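Local coordinates for protein uncharacterized ACR, COG1565 superfamily (Burkholderia thailandensis, PDB 4F3N) that is of unknown function but has a methyltransferase fold, binds S-adenosyl-L-homocysteine and may methylate protein arginine, at residues 78-81 / 82-86; 214-217 / 218-222; 119-122 / 123-127; 359-362 / 363-367. One frame throughout, in Å; residues are numbered along the deposited sequence.

Contact 1 (78-81 / 82-86)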
loop_
_atom_site.group_PDB
_atom_site.type_symbol
_atom_site.label_atom_id
_atom_site.label_comp_id
_atom_site.label_asym_id
_atom_site.label_seq_id
_atom_site.Cartn_x
_atom_site.Cartn_y
_atom_site.Cartn_z
ATOM N N PHE A 78 -5.195 8.090 16.460
ATOM C CA PHE A 78 -4.856 8.612 15.147
ATOM C C PHE A 78 -5.452 7.754 14.034
ATOM O O PHE A 78 -5.806 8.272 12.956
ATOM C CB PHE A 78 -3.351 8.730 14.968
ATOM C CG PHE A 78 -2.976 9.448 13.719
ATOM C CD1 PHE A 78 -2.488 8.750 12.633
ATOM C CD2 PHE A 78 -3.189 10.836 13.591
ATOM C CE1 PHE A 78 -2.176 9.401 11.462
ATOM C CE2 PHE A 78 -2.911 11.467 12.397
ATOM C CZ PHE A 78 -2.417 10.740 11.333
ATOM N N SER A 79 -5.573 6.461 14.296
ATOM C CA SER A 79 -6.169 5.525 13.296
ATOM C C SER A 79 -7.565 6.001 12.879
ATOM O O SER A 79 -7.967 5.894 11.716
ATOM C CB SER A 79 -6.234 4.101 13.850
ATOM O OG SER A 79 -6.793 4.072 15.184
ATOM N N ARG A 80 -8.313 6.485 13.859
ATOM C CA ARG A 80 -9.707 6.883 13.613
ATOM C C ARG A 80 -9.719 8.185 12.776
ATOM O O ARG A 80 -10.496 8.338 11.838
ATOM C CB ARG A 80 -10.428 7.071 14.926
ATOM C CG ARG A 80 -11.857 7.570 14.757
ATOM C CD ARG A 80 -12.741 6.648 13.938
ATOM N NE ARG A 80 -14.081 7.221 13.925
ATOM C CZ ARG A 80 -15.073 6.776 13.175
ATOM N NH1 ARG A 80 -14.912 5.720 12.365
ATOM N NH2 ARG A 80 -16.229 7.416 13.220
ATOM N N TYR A 81 -8.871 9.130 13.177
ATOM C CA TYR A 81 -8.673 10.348 12.422
ATOM C C TYR A 81 -8.308 10.034 10.977
ATOM O O TYR A 81 -8.929 10.540 10.022
ATOM C CB TYR A 81 -7.602 11.243 13.096
ATOM C CG TYR A 81 -7.304 12.467 12.289
ATOM C CD1 TYR A 81 -8.068 13.609 12.428
ATOM C CD2 TYR A 81 -6.269 12.474 11.352
ATOM C CE1 TYR A 81 -7.807 14.755 11.654
ATOM C CE2 TYR A 81 -6.032 13.570 10.567
ATOM C CZ TYR A 81 -6.812 14.694 10.687
ATOM O OH TYR A 81 -6.554 15.801 9.888
ATOM N N MET A 82 -7.295 9.191 10.812
ATOM C CA MET A 82 -6.801 8.873 9.493
ATOM C C MET A 82 -7.879 8.140 8.693
ATOM O O MET A 82 -8.084 8.401 7.515
ATOM C CB MET A 82 -5.557 7.990 9.611
ATOM C CG MET A 82 -4.827 7.800 8.311
ATOM S SD MET A 82 -3.294 6.939 8.652
ATOM C CE MET A 82 -2.998 6.186 7.061
ATOM N N GLU A 83 -8.595 7.239 9.353
ATOM C CA GLU A 83 -9.676 6.510 8.641
ATOM C C GLU A 83 -10.687 7.488 8.066
ATOM O O GLU A 83 -11.119 7.371 6.891
ATOM C CB GLU A 83 -10.371 5.521 9.550
ATOM C CG GLU A 83 -11.611 4.846 8.923
ATOM C CD GLU A 83 -12.395 4.038 9.939
ATOM O OE1 GLU A 83 -11.986 3.974 11.124
ATOM O OE2 GLU A 83 -13.474 3.511 9.573
ATOM N N ARG A 84 -11.090 8.462 8.873
ATOM C CA ARG A 84 -12.122 9.367 8.434
ATOM C C ARG A 84 -11.659 10.366 7.349
ATOM O O ARG A 84 -12.380 10.589 6.359
ATOM C CB ARG A 84 -12.749 10.079 9.658
ATOM C CG ARG A 84 -13.584 9.167 10.538
ATOM C CD ARG A 84 -14.698 8.472 9.768
ATOM N NE ARG A 84 -15.746 9.401 9.347
ATOM C CZ ARG A 84 -16.823 9.044 8.633
ATOM N NH1 ARG A 84 -17.738 9.946 8.298
ATOM N NH2 ARG A 84 -16.978 7.789 8.236
ATOM N N VAL A 85 -10.468 10.942 7.492
ATOM C CA VAL A 85 -10.032 11.952 6.523
ATOM C C VAL A 85 -9.701 11.312 5.179
ATOM O O VAL A 85 -9.845 11.951 4.114
ATOM C CB VAL A 85 -8.876 12.847 7.014
ATOM C CG1 VAL A 85 -9.245 13.542 8.328
ATOM C CG2 VAL A 85 -7.587 12.055 7.131
ATOM N N LEU A 86 -9.327 10.028 5.189
ATOM C CA LEU A 86 -9.007 9.345 3.956
ATOM C C LEU A 86 -10.240 8.672 3.330
ATOM O O LEU A 86 -10.379 8.681 2.122
ATOM C CB LEU A 86 -7.882 8.322 4.180
ATOM C CG LEU A 86 -6.485 8.838 4.594
ATOM C CD1 LEU A 86 -5.495 7.669 4.679
ATOM C CD2 LEU A 86 -6.011 9.859 3.569
HETATM O O HOH W 1 -9.594 3.190 12.487
HETATM O O HOH W 2 -16.554 4.587 10.343
#
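F78 O accepts the amide of M82 in a 2.8 Å bond from M82 N, the first of four i to i+4 bonds of helix 78-87. Three residues on, V85 N gives 3.0 Å to Y81 O, while S79 O and R80 O take E83 N and R84 N. S79 O has a second, weak donor in a water that also gives a 2.9 Å bond to E83 OE1. E83 OE1 in turn lies near the plane of the R80 guanidinium, a long salt bridge of 3.6 Å from R80 NH1, with the two flat groups 80° apart. A second water accepts from R80 NH1 at 2.8 Å and donates weakly to E83 OE2. The stronger ionic partner of R80 is E68 on helix 52-71, reached through NE. R84 runs alongside R80 and lays its CD over one face of that guanidinium, 3.8 Å from R80 CZ; the acids E68 and E83 probably ease the crowding of the two positive charges. On the buried side V85 CG1 sits over the face of the Y81 ring, 3.9 Å from its centroid, a CH-pi contact. Y81 OH is satisfied by the carbonyl of P328. With CG anti to its N (chi1 -170°) and an extended chain, M82 carries SD to 3.9 Å from F78 CE1, approaching the ring obliquely. This is an amphipathic helix, with an i, i+4 Met-aromatic pair inside and an i, i+3 ion pair outside.

Contact 2 (214-217 / 218-222). With EDO (1,2-ethanediol), chain D.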
loop_
_atom_site.group_PDB
_atom_site.type_symbol
_atom_site.label_atom_id
_atom_site.label_comp_id
_atom_site.label_asym_id
_atom_site.label_seq_id
_atom_site.Cartn_x
_atom_site.Cartn_y
_atom_site.Cartn_z
ATOM N N ASN A 214 -0.879 -3.319 -4.552
ATOM C CA ASN A 214 0.156 -2.391 -4.913
ATOM C C ASN A 214 -0.045 -1.035 -4.251
ATOM O O ASN A 214 -1.017 -0.361 -4.562
ATOM C CB ASN A 214 0.049 -2.231 -6.412
ATOM C CG ASN A 214 1.074 -1.333 -6.965
ATOM O OD1 ASN A 214 2.244 -1.349 -6.558
ATOM N ND2 ASN A 214 0.645 -0.550 -8.010
ATOM N N GLU A 215 0.852 -0.648 -3.348
ATOM C CA GLU A 215 0.677 0.561 -2.564
ATOM C C GLU A 215 -0.690 0.683 -1.889
ATOM O O GLU A 215 -1.299 1.774 -1.890
ATOM C CB GLU A 215 0.988 1.772 -3.462
ATOM C CG GLU A 215 2.475 1.911 -3.651
ATOM C CD GLU A 215 2.849 3.190 -4.375
ATOM O OE1 GLU A 215 2.679 4.232 -3.777
ATOM O OE2 GLU A 215 3.212 3.098 -5.547
ATOM N N VAL A 216 -1.175 -0.415 -1.309
ATOM C CA VAL A 216 -2.392 -0.366 -0.533
ATOM C C VAL A 216 -2.146 -0.474 0.962
ATOM O O VAL A 216 -2.899 0.149 1.737
ATOM C CB VAL A 216 -3.454 -1.403 -0.998
ATOM C CG1 VAL A 216 -3.847 -1.124 -2.454
ATOM C CG2 VAL A 216 -2.971 -2.817 -0.888
ATOM N N LEU A 217 -1.106 -1.188 1.385
ATOM C CA LEU A 217 -0.814 -1.316 2.815
ATOM C C LEU A 217 -0.438 0.018 3.444
ATOM O O LEU A 217 -0.859 0.315 4.619
ATOM C CB LEU A 217 0.270 -2.347 3.064
ATOM C CG LEU A 217 -0.045 -3.810 2.683
ATOM C CD1 LEU A 217 1.193 -4.665 2.940
ATOM C CD2 LEU A 217 -1.288 -4.411 3.376
ATOM N N ASP A 218 0.246 0.863 2.661
ATOM C CA ASP A 218 0.728 2.155 3.150
ATOM C C ASP A 218 -0.393 3.145 3.455
ATOM O O ASP A 218 -0.139 4.121 4.136
ATOM C CB ASP A 218 1.757 2.769 2.195
ATOM C CG ASP A 218 1.180 3.113 0.854
ATOM O OD1 ASP A 218 0.148 3.810 0.826
ATOM O OD2 ASP A 218 1.739 2.692 -0.203
ATOM N N ALA A 219 -1.608 2.876 2.981
ATOM C CA ALA A 219 -2.728 3.849 3.146
ATOM C C ALA A 219 -3.760 3.344 4.128
ATOM O O ALA A 219 -4.788 3.993 4.344
ATOM C CB ALA A 219 -3.391 4.130 1.820
ATOM N N MET A 220 -3.462 2.208 4.750
ATOM C CA MET A 220 -4.336 1.700 5.810
ATOM C C MET A 220 -4.049 2.412 7.141
ATOM O O MET A 220 -2.906 2.775 7.433
ATOM C CB MET A 220 -4.213 0.210 5.906
ATOM C CG MET A 220 -4.699 -0.412 4.607
ATOM S SD MET A 220 -4.685 -2.184 4.579
ATOM C CE MET A 220 -5.247 -2.527 2.916
ATOM N N PRO A 221 -5.107 2.680 7.915
ATOM C CA PRO A 221 -4.913 3.524 9.088
ATOM C C PRO A 221 -3.849 2.997 10.024
ATOM O O PRO A 221 -3.762 1.786 10.266
ATOM C CB PRO A 221 -6.301 3.472 9.758
ATOM C CG PRO A 221 -7.242 3.300 8.649
ATOM C CD PRO A 221 -6.535 2.451 7.635
ATOM N N VAL A 222 -3.040 3.905 10.553
ATOM C CA VAL A 222 -2.028 3.541 11.548
ATOM C C VAL A 222 -2.361 4.213 12.875
ATOM O O VAL A 222 -3.068 5.229 12.895
ATOM C CB VAL A 222 -0.601 3.935 11.126
ATOM C CG1 VAL A 222 -0.195 3.191 9.841
ATOM C CG2 VAL A 222 -0.435 5.474 10.940
HETATM C C1 EDO D . 4.443 1.486 -11.031
HETATM O O1 EDO D . 5.248 1.921 -9.968
HETATM C C2 EDO D . 3.448 0.494 -10.471
HETATM O O2 EDO D . 2.457 1.137 -9.656
HETATM O O HOH W 3 -1.119 4.669 -1.640
HETATM O O HOH W 4 1.471 5.638 -1.732
HETATM O O HOH W 5 -0.536 0.851 7.205
#
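E215 and D218 face each other across the turn that follows strand 210-214, the fourth strand in chain order of the seven-stranded methyltransferase sheet, and that leads into a short 3-10 segment. The side chains cross obliquely, with the carboxylate planes 62° apart. D218 CG stands between its own N and carbonyl carbon (chi1 65°), which swings OD2 back over the start of the turn, 3.4 Å from E215 CA and close to E215 CB. The acids are not bonded directly: E215 OE1 and D218 OD2 stay 4.0 Å apart, and a water lies 2.8 Å from E215 OE1 but only weakly reaches D218 OD2. E215 OE1 is also held by the hydroxyl of T113, a residue seen to bind S-adenosyl-L-homocysteine. A second water lies within hydrogen-bonding distance of both E215 O and D218 OD1. N214, the other residue seen to bind that product, points its amide roughly the same way as the D218 carboxylate, and its ND2 donates almost straight, at 3.0 Å, to O2 of a 1,2-ethanediol probably left from crystallisation. On the apolar side the extended M220 chain sets CG 3.4 Å from V216 O, its SD 4.2 Å from L217 CD2 and its CE near V216 CG2; F281 of helix 276-288 packs on both L217 and M220. The backbone is closed by two i to i+3 bonds, each with the donor well above the carbonyl plane: A219 N to V216 O, and M220 N to L217 O at 3.2 Å.

Contact 3 (119-122 / 123-127)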
loop_
_atom_site.group_PDB
_atom_site.type_symbol
_atom_site.label_atom_id
_atom_site.label_comp_id
_atom_site.label_asym_id
_atom_site.label_seq_id
_atom_site.Cartn_x
_atom_site.Cartn_y
_atom_site.Cartn_z
ATOM N N PRO A 119 2.819 0.627 -17.196
ATOM C CA PRO A 119 3.137 -0.320 -18.313
ATOM C C PRO A 119 4.373 -1.225 -18.184
ATOM O O PRO A 119 4.243 -2.422 -18.295
ATOM C CB PRO A 119 3.307 0.601 -19.539
ATOM C CG PRO A 119 2.379 1.738 -19.245
ATOM C CD PRO A 119 2.445 1.952 -17.729
ATOM N N LEU A 120 5.553 -0.673 -17.978
ATOM C CA LEU A 120 6.742 -1.499 -17.905
ATOM C C LEU A 120 6.680 -2.342 -16.615
ATOM O O LEU A 120 7.086 -3.508 -16.582
ATOM C CB LEU A 120 7.957 -0.598 -17.910
ATOM C CG LEU A 120 9.237 -1.357 -17.859
ATOM C CD1 LEU A 120 9.523 -1.982 -19.217
ATOM C CD2 LEU A 120 10.336 -0.397 -17.436
ATOM N N PHE A 121 6.178 -1.724 -15.551
ATOM C CA PHE A 121 5.985 -2.400 -14.283
ATOM C C PHE A 121 5.063 -3.595 -14.426
ATOM O O PHE A 121 5.426 -4.724 -14.043
ATOM C CB PHE A 121 5.503 -1.427 -13.200
ATOM C CG PHE A 121 5.284 -2.083 -11.879
ATOM C CD1 PHE A 121 6.329 -2.230 -10.974
ATOM C CD2 PHE A 121 4.020 -2.527 -11.516
ATOM C CE1 PHE A 121 6.133 -2.834 -9.741
ATOM C CE2 PHE A 121 3.791 -3.149 -10.283
ATOM C CZ PHE A 121 4.848 -3.295 -9.381
ATOM N N ALA A 122 3.896 -3.380 -15.038
ATOM C CA ALA A 122 2.935 -4.467 -15.209
ATOM C C ALA A 122 3.477 -5.575 -16.132
ATOM O O ALA A 122 3.245 -6.768 -15.901
ATOM C CB ALA A 122 1.624 -3.913 -15.768
ATOM N N GLN A 123 4.161 -5.191 -17.209
ATOM C CA GLN A 123 4.756 -6.172 -18.097
ATOM C C GLN A 123 5.705 -7.117 -17.358
ATOM O O GLN A 123 5.753 -8.295 -17.626
ATOM C CB GLN A 123 5.513 -5.499 -19.228
ATOM C CG GLN A 123 4.639 -4.833 -20.263
ATOM C CD GLN A 123 5.525 -4.327 -21.387
ATOM O OE1 GLN A 123 6.289 -3.376 -21.214
ATOM N NE2 GLN A 123 5.528 -5.051 -22.494
ATOM N N THR A 124 6.486 -6.554 -16.449
ATOM C CA THR A 124 7.425 -7.331 -15.686
ATOM C C THR A 124 6.733 -8.148 -14.631
ATOM O O THR A 124 7.047 -9.322 -14.477
ATOM C CB THR A 124 8.493 -6.417 -15.055
ATOM O OG1 THR A 124 9.100 -5.652 -16.108
ATOM C CG2 THR A 124 9.581 -7.268 -14.306
ATOM N N LEU A 125 5.818 -7.534 -13.883
ATOM C CA LEU A 125 5.068 -8.264 -12.825
ATOM C C LEU A 125 4.304 -9.462 -13.383
ATOM O O LEU A 125 4.104 -10.432 -12.693
ATOM C CB LEU A 125 4.104 -7.323 -12.106
ATOM C CG LEU A 125 3.190 -7.834 -11.004
ATOM C CD1 LEU A 125 4.036 -8.394 -9.864
ATOM C CD2 LEU A 125 2.258 -6.683 -10.523
ATOM N N ALA A 126 3.834 -9.339 -14.632
ATOM C CA ALA A 126 3.097 -10.407 -15.305
ATOM C C ALA A 126 3.862 -11.724 -15.283
ATOM O O ALA A 126 3.277 -12.817 -15.223
ATOM C CB ALA A 126 2.697 -9.980 -16.742
ATOM N N ARG A 127 5.193 -11.666 -15.310
ATOM C CA ARG A 127 5.965 -12.915 -15.308
ATOM C C ARG A 127 5.862 -13.758 -14.035
ATOM O O ARG A 127 5.422 -14.915 -14.103
ATOM C CB ARG A 127 7.390 -12.646 -15.748
ATOM C CG ARG A 127 7.353 -12.196 -17.206
ATOM C CD ARG A 127 8.654 -11.686 -17.764
ATOM N NE ARG A 127 8.408 -11.130 -19.108
ATOM C CZ ARG A 127 9.360 -10.821 -19.978
ATOM N NH1 ARG A 127 10.647 -10.992 -19.663
ATOM N NH2 ARG A 127 9.017 -10.334 -21.174
#
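Q123 folds back over the first turn of helix 118-136: its CG, anti to the carbonyl carbon (chi1 -72°), comes to 3.1 Å from P119 O, the same oxygen that accepts the Q123 amide at 3.0 Å from N. The side chain beyond CG is extended and crosses L120 at about a right angle, OE1 ending 4.0 Å from L120 CD1. V375 of helix 372-376 packs on both of these side chains. A122 contributes backbone and a methyl: its O accepts A126 N at 2.9 Å, and A126 CB leans on that carbonyl. L151 of helix 150-161 meets the A122 methyl. On another side of the helix F121 and L125 lie side by side, pointing the same way, with L125 CD2 3.9 Å from F121 CE2 and oblique to the ring. F121 also comes near N214 of the S-adenosyl-L-homocysteine site. T124, one turn on from L120, holds OG1 anti to its carbonyl carbon (chi1 -55°) and reaches L120 O with it at 3.0 Å. T124 N reaches that oxygen too, at 3.1 Å, from the opposite face of the carbonyl plane. One acceptor thus takes two donors, and the buried hydroxyl is paid for inside the helix itself. This pairing lets T124 present its methyl to apolar neighbours such as L367 without leaving its hydroxyl unpaired.

Contact 4 (359-362 / 363-367)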
loop_
_atom_site.group_PDB
_atom_site.type_symbol
_atom_site.label_atom_id
_atom_site.label_comp_id
_atom_site.label_asym_id
_atom_site.label_seq_id
_atom_site.Cartn_x
_atom_site.Cartn_y
_atom_site.Cartn_z
ATOM N N GLY A 359 8.294 -15.160 -0.759
ATOM C CA GLY A 359 9.524 -14.397 -0.849
ATOM C C GLY A 359 9.390 -13.019 -0.249
ATOM O O GLY A 359 8.278 -12.578 0.023
ATOM N N TYR A 360 10.529 -12.346 -0.097
ATOM C CA TYR A 360 10.654 -10.954 0.385
ATOM C C TYR A 360 11.971 -10.393 -0.158
ATOM O O TYR A 360 13.029 -10.943 0.122
ATOM C CB TYR A 360 10.603 -10.849 1.924
ATOM C CG TYR A 360 11.020 -9.521 2.383
ATOM C CD1 TYR A 360 10.189 -8.434 2.213
ATOM C CD2 TYR A 360 12.281 -9.303 2.873
ATOM C CE1 TYR A 360 10.600 -7.168 2.555
ATOM C CE2 TYR A 360 12.694 -8.045 3.222
ATOM C CZ TYR A 360 11.847 -6.979 3.063
ATOM O OH TYR A 360 12.231 -5.704 3.365
ATOM N N THR A 361 11.901 -9.334 -0.955
ATOM C CA THR A 361 13.104 -8.724 -1.477
ATOM C C THR A 361 12.805 -7.300 -1.892
ATOM O O THR A 361 11.658 -6.837 -1.752
ATOM C CB THR A 361 13.724 -9.563 -2.618
ATOM O OG1 THR A 361 15.068 -9.104 -2.851
ATOM C CG2 THR A 361 12.867 -9.467 -3.870
ATOM N N SER A 362 13.812 -6.576 -2.361
ATOM C CA SER A 362 13.596 -5.199 -2.792
ATOM C C SER A 362 12.905 -5.201 -4.155
ATOM O O SER A 362 12.975 -6.152 -4.923
ATOM C CB SER A 362 14.891 -4.413 -2.827
ATOM O OG SER A 362 15.662 -4.744 -3.958
ATOM N N GLN A 363 12.154 -4.146 -4.449
ATOM C CA GLN A 363 11.570 -4.029 -5.791
ATOM C C GLN A 363 12.620 -4.152 -6.883
ATOM O O GLN A 363 12.374 -4.765 -7.907
ATOM C CB GLN A 363 10.875 -2.657 -5.933
ATOM C CG GLN A 363 10.325 -2.426 -7.327
ATOM C CD GLN A 363 9.335 -1.286 -7.364
ATOM O OE1 GLN A 363 8.210 -1.429 -6.904
ATOM N NE2 GLN A 363 9.749 -0.133 -7.927
ATOM N N ALA A 364 13.788 -3.551 -6.691
ATOM C CA ALA A 364 14.859 -3.691 -7.700
ATOM C C ALA A 364 15.203 -5.147 -7.978
ATOM O O ALA A 364 15.237 -5.591 -9.128
ATOM C CB ALA A 364 16.126 -2.951 -7.291
ATOM N N ARG A 365 15.425 -5.906 -6.917
ATOM C CA ARG A 365 15.851 -7.283 -7.062
ATOM C C ARG A 365 14.714 -8.094 -7.673
ATOM O O ARG A 365 14.943 -8.918 -8.539
ATOM C CB ARG A 365 16.219 -7.820 -5.696
ATOM C CG ARG A 365 16.746 -9.224 -5.666
ATOM C CD ARG A 365 18.126 -9.290 -6.261
ATOM N NE ARG A 365 18.079 -9.489 -7.680
ATOM C CZ ARG A 365 19.154 -9.696 -8.430
ATOM N NH1 ARG A 365 19.006 -9.864 -9.735
ATOM N NH2 ARG A 365 20.379 -9.700 -7.876
ATOM N N PHE A 366 13.474 -7.833 -7.260
ATOM C CA PHE A 366 12.310 -8.566 -7.773
ATOM C C PHE A 366 12.158 -8.322 -9.293
ATOM O O PHE A 366 12.015 -9.267 -10.077
ATOM C CB PHE A 366 11.063 -8.111 -7.006
ATOM C CG PHE A 366 9.771 -8.764 -7.442
ATOM C CD1 PHE A 366 9.328 -9.951 -6.842
ATOM C CD2 PHE A 366 8.979 -8.166 -8.397
ATOM C CE1 PHE A 366 8.094 -10.512 -7.191
ATOM C CE2 PHE A 366 7.767 -8.732 -8.740
ATOM C CZ PHE A 366 7.321 -9.901 -8.134
ATOM N N LEU A 367 12.229 -7.045 -9.681
ATOM C CA LEU A 367 12.043 -6.639 -11.086
ATOM C C LEU A 367 13.214 -7.124 -11.943
ATOM O O LEU A 367 13.006 -7.597 -13.069
ATOM C CB LEU A 367 11.837 -5.137 -11.223
ATOM C CG LEU A 367 10.530 -4.575 -10.669
ATOM C CD1 LEU A 367 10.413 -3.057 -10.851
ATOM C CD2 LEU A 367 9.308 -5.257 -11.328
#
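S362 O receives the amide of F366 at 2.9 Å from F366 N, and S362 OG takes R365 N at 3.2 Å with an N-H...O angle of 163°. Together these mark S362 as the N-cap of helix 363-369, the residue at which strand 356-362, an edge of the seven-stranded sheet, turns into helix. The hydroxyl reaches the amide because OG stands between the backbone N and carbonyl carbon (chi1 77°), directed at the open first turn. Strand and helix segments lie 110° apart in direction, and T361 fills the corner. Its CG2 meets F366 CB at 3.9 Å, the two side chains crossing at about a right angle. F423 stacks edge-to-face on the ring of F366, while L125 and P128 of helix 118-136 border it. Q363 points away from the strand and sends NE2 to the carbonyl of L397. R365 starts toward the strand and then bends off. T361 OG1, hydrogen-bonded to G426 O, also touches the aliphatic start of R365, 3.3 Å from both CB and CG.

Contacts 2, 3 and 4 are buried, whereas contact 1 is only partly so, with ion pairs and waters on its outer side. Contacts 3 and 4 form one packed region on one side of the chain: F121 CE1 lies 3.8 Å from Q363 OE1, so helix 118-136 covers the helix that follows the edge strand. Contact 1, about 31 Å from contact 4 between centres, lies across the chain's centre. Contact 2 is the most central and touches contact 1, M82 CE lying 3.4 Å from M220 O. Contacts 1 and 3 rest on i to i+4 backbone bonds, contact 2 on i to i+3 bonds and acids with waters between them, and contact 4 on a serine cap.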